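Local coordinates for hyperpolarization-activated (Ih) channel (Strongylocentrotus purpuratus, PDB 2PTM), which forms a hyperpolarization-activated ion channel of the HCN family, whose C-terminal region, the part given here, binds cyclic nucleotides and probably tunes gating, at the interface of chains A and B. Coordinates in Å, arbitrary orientation; residue numbers count along the deposited sequence, not the author numbering. Chains: chain A/B, Hyperpolarization-activated (Ih) channel.

Contact 1: the interface of chains A and B. Residues chain A 37-38, 41-42, 46; chain B 55-57.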
ATOM      1  N   TYR A  37      12.742 -23.408 -10.510  1.00 20.64           N
ATOM      2  CA  TYR A  37      12.809 -22.387  -9.461  1.00 19.41           C
ATOM      3  C   TYR A  37      11.823 -22.690  -8.326  1.00 22.00           C
ATOM      4  O   TYR A  37      12.194 -22.663  -7.152  1.00 22.36           O
ATOM      5  CB  TYR A  37      12.571 -20.978 -10.042  1.00 19.42           C
ATOM      6  CG  TYR A  37      12.493 -19.882  -8.991  1.00 21.56           C
ATOM      7  CD1 TYR A  37      13.606 -19.107  -8.672  1.00 23.58           C
ATOM      8  CD2 TYR A  37      11.310 -19.637  -8.298  1.00 23.25           C
ATOM      9  CE1 TYR A  37      13.534 -18.101  -7.709  1.00 26.38           C
ATOM     10  CE2 TYR A  37      11.235 -18.637  -7.331  1.00 25.45           C
ATOM     11  CZ  TYR A  37      12.345 -17.874  -7.044  1.00 28.78           C
ATOM     12  OH  TYR A  37      12.257 -16.893  -6.081  1.00 32.96           O
ATOM     13  N   TYR A  38      10.571 -22.989  -8.662  1.00 23.64           N
ATOM     14  CA  TYR A  38       9.585 -23.272  -7.614  1.00 24.52           C
ATOM     15  C   TYR A  38       9.991 -24.492  -6.812  1.00 23.72           C
ATOM     16  O   TYR A  38       9.855 -24.513  -5.592  1.00 25.41           O
ATOM     17  CB  TYR A  38       8.184 -23.481  -8.190  1.00 25.00           C
ATOM     18  CG  TYR A  38       7.402 -22.195  -8.371  1.00 27.88           C
ATOM     19  CD1 TYR A  38       7.436 -21.506  -9.571  1.00 28.29           C
ATOM     20  CD2 TYR A  38       6.640 -21.668  -7.334  1.00 31.53           C
ATOM     21  CE1 TYR A  38       6.732 -20.326  -9.740  1.00 27.50           C
ATOM     22  CE2 TYR A  38       5.931 -20.488  -7.493  1.00 31.97           C
ATOM     23  CZ  TYR A  38       5.980 -19.826  -8.702  1.00 29.43           C
ATOM     24  OH  TYR A  38       5.281 -18.657  -8.883  1.00 31.22           O
ATOM     25  N   ARG A  41      13.166 -23.511  -4.627  1.00 23.20           N
ATOM     26  CA  ARG A  41      12.907 -22.566  -3.551  1.00 24.62           C
ATOM     27  C   ARG A  41      11.963 -23.125  -2.503  1.00 27.86           C
ATOM     28  O   ARG A  41      12.227 -23.007  -1.307  1.00 30.51           O
ATOM     29  CB  ARG A  41      12.347 -21.252  -4.076  1.00 21.12           C
ATOM     30  CG  ARG A  41      12.069 -20.293  -2.940  1.00 24.16           C
ATOM     31  CD  ARG A  41      11.698 -18.909  -3.407  1.00 26.06           C
ATOM     32  NE  ARG A  41      11.284 -18.074  -2.279  1.00 26.77           N
ATOM     33  CZ  ARG A  41      10.922 -16.802  -2.389  1.00 33.29           C
ATOM     34  NH1 ARG A  41      10.933 -16.207  -3.576  1.00 36.32           N
ATOM     35  NH2 ARG A  41      10.558 -16.121  -1.313  1.00 34.35           N
ATOM     36  N   TYR A  42      10.866 -23.731  -2.949  1.00 24.73           N
ATOM     37  CA  TYR A  42       9.785 -24.092  -2.028  1.00 33.57           C
ATOM     38  C   TYR A  42       9.779 -25.567  -1.636  1.00 39.05           C
ATOM     39  O   TYR A  42       9.266 -25.930  -0.574  1.00 43.03           O
ATOM     40  CB  TYR A  42       8.416 -23.645  -2.574  1.00 33.92           C
ATOM     41  CG  TYR A  42       8.322 -22.147  -2.828  1.00 34.11           C
ATOM     42  CD1 TYR A  42       8.156 -21.247  -1.777  1.00 35.88           C
ATOM     43  CD2 TYR A  42       8.404 -21.635  -4.115  1.00 33.73           C
ATOM     44  CE1 TYR A  42       8.079 -19.878  -2.005  1.00 36.28           C
ATOM     45  CE2 TYR A  42       8.331 -20.263  -4.351  1.00 35.52           C
ATOM     46  CZ  TYR A  42       8.165 -19.394  -3.292  1.00 37.71           C
ATOM     47  OH  TYR A  42       8.093 -18.036  -3.530  1.00 42.06           O
ATOM     48  N   MET A  46       4.538 -24.413   0.568  1.00 53.77           N
ATOM     49  CA  MET A  46       4.497 -22.966   0.670  1.00 57.54           C
ATOM     50  C   MET A  46       3.775 -22.521   1.930  1.00 63.82           C
ATOM     51  O   MET A  46       2.547 -22.543   2.003  1.00 64.41           O
ATOM     52  CB  MET A  46       3.838 -22.342  -0.559  1.00 58.07           C
ATOM     53  CG  MET A  46       4.641 -22.501  -1.833  1.00 56.18           C
ATOM     54  SD  MET A  46       3.793 -21.791  -3.246  1.00 57.22           S
ATOM     55  CE  MET A  46       4.475 -20.136  -3.277  1.00 59.59           C
TER
ATOM     56  N   GLU B  55       6.270 -14.287  -6.845  1.00 44.18           N
ATOM     57  CA  GLU B  55       6.777 -15.532  -6.254  1.00 47.05           C
ATOM     58  C   GLU B  55       8.145 -15.938  -6.807  1.00 44.85           C
ATOM     59  O   GLU B  55       8.769 -16.904  -6.328  1.00 45.03           O
ATOM     60  CB  GLU B  55       5.777 -16.680  -6.493  1.00 50.70           C
ATOM     61  CG  GLU B  55       4.512 -16.593  -5.662  1.00 57.56           C
ATOM     62  CD  GLU B  55       3.311 -17.233  -6.341  1.00 64.06           C
ATOM     63  OE1 GLU B  55       3.502 -18.026  -7.286  1.00 62.51           O
ATOM     64  OE2 GLU B  55       2.167 -16.939  -5.932  1.00 68.94           O
ATOM     65  N   VAL B  56       8.609 -15.208  -7.819  1.00 39.03           N
ATOM     66  CA  VAL B  56       9.805 -15.606  -8.546  1.00 33.44           C
ATOM     67  C   VAL B  56      10.929 -14.578  -8.413  1.00 28.45           C
ATOM     68  O   VAL B  56      10.768 -13.530  -7.789  1.00 28.48           O
ATOM     69  CB  VAL B  56       9.501 -15.880 -10.050  1.00 33.12           C
ATOM     70  CG1 VAL B  56       8.412 -16.942 -10.207  1.00 36.46           C
ATOM     71  CG2 VAL B  56       9.088 -14.615 -10.751  1.00 30.77           C
ATOM     72  N   SER B  57      12.072 -14.898  -8.996  1.00 24.79           N
ATOM     73  CA  SER B  57      13.237 -14.034  -8.923  1.00 25.74           C
ATOM     74  C   SER B  57      13.065 -12.850  -9.854  1.00 25.88           C
ATOM     75  O   SER B  57      12.223 -12.879 -10.763  1.00 24.79           O
ATOM     76  CB  SER B  57      14.470 -14.813  -9.368  1.00 24.00           C
ATOM     77  OG  SER B  57      14.306 -15.184 -10.721  1.00 23.27           O
TER
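Helix 28-42 of chain A, with A:Met46 in the loop beyond it, meets the C-terminal end of the short helix 50-55 of chain B and the loop that leads on to helix 58-68. Both elements belong to the C-linker, through which neighbouring subunits of HCN channels join. The last residue of the short helix, B:Glu55, is approached by several tyrosines; it is poorly ordered, so its contacts hold as modelled. Its backbone carbonyl accepts a hydrogen bond from the phenol of A:Tyr42, OH to O 3.1 Å, the donor tilted 16° from the carbonyl plane. A carbonyl at a helix end commonly lacks an intrahelical partner, and a long tyrosine can supply one from the next subunit. The A:Tyr37 hydroxyl adds a weak bond to the same oxygen. With CG anti to the backbone N (chi1 174°), the A:Tyr37 ring reaches out to the backbone of B:Val56, CE2 to CA 3.6 Å. An arginine steadies this phenol from the second shell: A:Arg41 NH1 donates to A:Tyr37 OH (2.9 Å), nearly in the guanidinium plane. The arginine CG covers one face of the A:Tyr42 ring, and A:Met46 CE sits toward the rim of the other, so aliphatic groups sandwich the aromatic. The B:Glu55 carboxylate takes the A:Tyr38 hydroxyl on the anti lone pair of OE1. Beside it, A:Tyr38 CE1 packs against the methyl CG1 of B:Val56 at 3.8 Å.

Contact 2: the interface of chains A and B. Residues chain A 20, 24, 26, 34; chain B 49, 53, 64, 68.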
ATOM      1  N   TYR A  20      -0.721 -20.614 -16.637  1.00 51.15           N
ATOM      2  CA  TYR A  20      -0.309 -19.304 -17.120  1.00 50.79           C
ATOM      3  C   TYR A  20       0.740 -19.446 -18.218  1.00 49.98           C
ATOM      4  O   TYR A  20       0.638 -18.816 -19.269  1.00 50.47           O
ATOM      5  CB  TYR A  20       0.229 -18.440 -15.978  1.00 48.79           C
ATOM      6  CG  TYR A  20       0.985 -17.215 -16.451  1.00 53.15           C
ATOM      7  CD1 TYR A  20       0.310 -16.070 -16.868  1.00 55.25           C
ATOM      8  CD2 TYR A  20       2.371 -17.206 -16.492  1.00 56.03           C
ATOM      9  CE1 TYR A  20       1.002 -14.946 -17.307  1.00 55.39           C
ATOM     10  CE2 TYR A  20       3.071 -16.089 -16.928  1.00 57.59           C
ATOM     11  CZ  TYR A  20       2.384 -14.962 -17.337  1.00 56.68           C
ATOM     12  OH  TYR A  20       3.088 -13.854 -17.768  1.00 54.36           O
ATOM     13  N   ARG A  24       0.617 -18.115 -22.166  1.00 54.48           N
ATOM     14  CA  ARG A  24       1.664 -17.235 -22.661  1.00 56.13           C
ATOM     15  C   ARG A  24       2.561 -17.940 -23.667  1.00 56.12           C
ATOM     16  O   ARG A  24       3.476 -17.334 -24.227  1.00 56.38           O
ATOM     17  CB  ARG A  24       2.502 -16.724 -21.494  1.00 57.85           C
ATOM     18  CG  ARG A  24       1.750 -15.776 -20.595  1.00 60.19           C
ATOM     19  CD  ARG A  24       1.238 -14.596 -21.394  1.00 62.23           C
ATOM     20  NE  ARG A  24       1.061 -13.419 -20.551  1.00 64.65           N
ATOM     21  CZ  ARG A  24       1.030 -12.172 -21.007  1.00 64.73           C
ATOM     22  NH1 ARG A  24       1.163 -11.936 -22.306  1.00 64.12           N
ATOM     23  NH2 ARG A  24       0.869 -11.159 -20.162  1.00 61.85           N
ATOM     24  N   LEU A  26       4.983 -19.846 -23.317  1.00 50.60           N
ATOM     25  CA  LEU A  26       6.389 -19.693 -22.985  1.00 50.97           C
ATOM     26  C   LEU A  26       7.182 -20.834 -23.604  1.00 52.55           C
ATOM     27  O   LEU A  26       6.687 -21.955 -23.702  1.00 54.09           O
ATOM     28  CB  LEU A  26       6.586 -19.674 -21.467  1.00 48.90           C
ATOM     29  CG  LEU A  26       5.850 -18.580 -20.694  1.00 46.95           C
ATOM     30  CD1 LEU A  26       6.354 -18.517 -19.254  1.00 43.04           C
ATOM     31  CD2 LEU A  26       6.023 -17.231 -21.379  1.00 47.96           C
ATOM     32  N   ILE A  34      11.300 -21.894 -14.720  1.00 26.79           N
ATOM     33  CA  ILE A  34      10.325 -21.494 -13.714  1.00 25.68           C
ATOM     34  C   ILE A  34       9.940 -22.656 -12.800  1.00 25.03           C
ATOM     35  O   ILE A  34       9.931 -22.511 -11.582  1.00 27.63           O
ATOM     36  CB  ILE A  34       9.099 -20.873 -14.384  1.00 26.91           C
ATOM     37  CG1 ILE A  34       9.527 -19.573 -15.063  1.00 26.95           C
ATOM     38  CG2 ILE A  34       7.980 -20.628 -13.371  1.00 27.91           C
ATOM     39  CD1 ILE A  34       8.500 -18.995 -16.014  1.00 29.89           C
TER
ATOM     40  N   GLU B  49      -0.702 -13.505 -13.057  1.00 87.02           N
ATOM     41  CA  GLU B  49       0.615 -13.005 -13.450  1.00 82.35           C
ATOM     42  C   GLU B  49       1.274 -12.170 -12.353  1.00 75.70           C
ATOM     43  O   GLU B  49       2.459 -12.338 -12.070  1.00 73.03           O
ATOM     44  CB  GLU B  49       0.559 -12.219 -14.763  1.00 83.03           C
ATOM     45  CG  GLU B  49       1.930 -11.873 -15.321  1.00 83.24           C
ATOM     46  CD  GLU B  49       1.858 -11.060 -16.598  1.00 84.22           C
ATOM     47  OE1 GLU B  49       0.900 -10.273 -16.749  1.00 86.72           O
ATOM     48  OE2 GLU B  49       2.762 -11.201 -17.447  1.00 82.58           O
ATOM     49  N   PHE B  53       4.624 -13.442 -10.822  1.00 45.77           N
ATOM     50  CA  PHE B  53       5.785 -12.555 -10.855  1.00 47.34           C
ATOM     51  C   PHE B  53       6.371 -12.324  -9.453  1.00 43.29           C
ATOM     52  O   PHE B  53       7.584 -12.300  -9.283  1.00 44.08           O
ATOM     53  CB  PHE B  53       5.448 -11.226 -11.538  1.00 49.72           C
ATOM     54  CG  PHE B  53       5.716 -11.221 -13.022  1.00 52.86           C
ATOM     55  CD1 PHE B  53       5.125 -12.163 -13.852  1.00 54.90           C
ATOM     56  CD2 PHE B  53       6.554 -10.270 -13.587  1.00 53.39           C
ATOM     57  CE1 PHE B  53       5.369 -12.159 -15.214  1.00 54.68           C
ATOM     58  CE2 PHE B  53       6.802 -10.259 -14.951  1.00 51.83           C
ATOM     59  CZ  PHE B  53       6.207 -11.202 -15.764  1.00 54.22           C
ATOM     60  N   VAL B  64      10.365 -13.258 -18.285  1.00 32.58           N
ATOM     61  CA  VAL B  64       8.962 -13.360 -18.670  1.00 35.79           C
ATOM     62  C   VAL B  64       8.466 -12.066 -19.312  1.00 36.27           C
ATOM     63  O   VAL B  64       7.785 -12.098 -20.335  1.00 38.41           O
ATOM     64  CB  VAL B  64       8.060 -13.762 -17.486  1.00 38.01           C
ATOM     65  CG1 VAL B  64       6.607 -13.823 -17.939  1.00 39.82           C
ATOM     66  CG2 VAL B  64       8.503 -15.110 -16.921  1.00 38.82           C
ATOM     67  N   ASN B  68       6.993 -11.826 -23.151  1.00 44.85           N
ATOM     68  CA  ASN B  68       5.635 -11.367 -23.408  1.00 47.31           C
ATOM     69  C   ASN B  68       5.602 -10.075 -24.223  1.00 46.89           C
ATOM     70  O   ASN B  68       4.654  -9.829 -24.971  1.00 46.17           O
ATOM     71  CB  ASN B  68       4.857 -11.211 -22.103  1.00 47.90           C
ATOM     72  CG  ASN B  68       4.664 -12.531 -21.387  1.00 48.01           C
ATOM     73  OD1 ASN B  68       4.879 -13.599 -21.963  1.00 47.22           O
ATOM     74  ND2 ASN B  68       4.260 -12.468 -20.125  1.00 47.85           N
TER
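With chi1 at 166°, A:Tyr20 CG points away from the backbone N and the phenol reaches B:Glu49 and B:Asn68, while a bend at chi2 (-58°) turns the rest of A:Arg24 so that its guanidinium comes to the B:Asn68 amide, with A:Tyr20 CE1 at its edge. This is the C-linker of an HCN channel: the end of helix 5-23 and the turn after it in chain A meet the loop before helix 50-55 and the end of helix 58-68 in chain B. Tyrosine suits the centre because its hydroxyl can give and accept at once. A:Tyr20 OH donates to the carboxylate oxygen OE2 of B:Glu49 at 2.7 Å, arriving well above the carboxylate plane. A:Tyr20 OH also accepts from the amide ND2 of B:Asn68 at 3.0 Å, lying almost in the amide plane. The B:Glu49 chain is extended, and its CG lies against A:Tyr20 CZ at 3.7 Å, adding an apolar contact beside the polar one. The guanidinium of A:Arg24 stacks on the B:Asn68 amide, their planes 11° apart, with ND2 over the centre of the guanidinium. A:Arg24 NH2 makes a salt bridge to B:Glu49 OE2 (3.3 Å), weak as a hydrogen bond, while OE1 lies in plane at the guanidinium edge; the arginine's charge would probably help stabilise the carboxylate. A:Arg24 CG rests on one face of the A:Tyr20 ring, offset toward the rim, and probably helps hold the phenol's orientation. Branched aliphatic residues line the apolar flank: B:Val64 turns CG1 toward the A:Tyr20 hydroxyl OH (3.5 Å), while its other methyl, CG2, meets A:Ile34 CD1 at 4.0 Å.

About 14 Å separates the C-alpha centres of contact 1 and contact 2, which are parts of one interface between neighbouring copies in the four-chain assembly. Helix 28-42 of chain A and helix 50-55 of chain B enter both: contact 1 uses the later part of the former and the end of the latter, whereas contact 2 takes in A:Ile34 and B:Phe53. Helix 5-23 of chain A and helix 58-68 of chain B extend the join in contact 2. Held at two places, helices 28-42 and 50-55 may resist pivoting, and the coupling could pass movements of the nucleotide-binding domains between subunits.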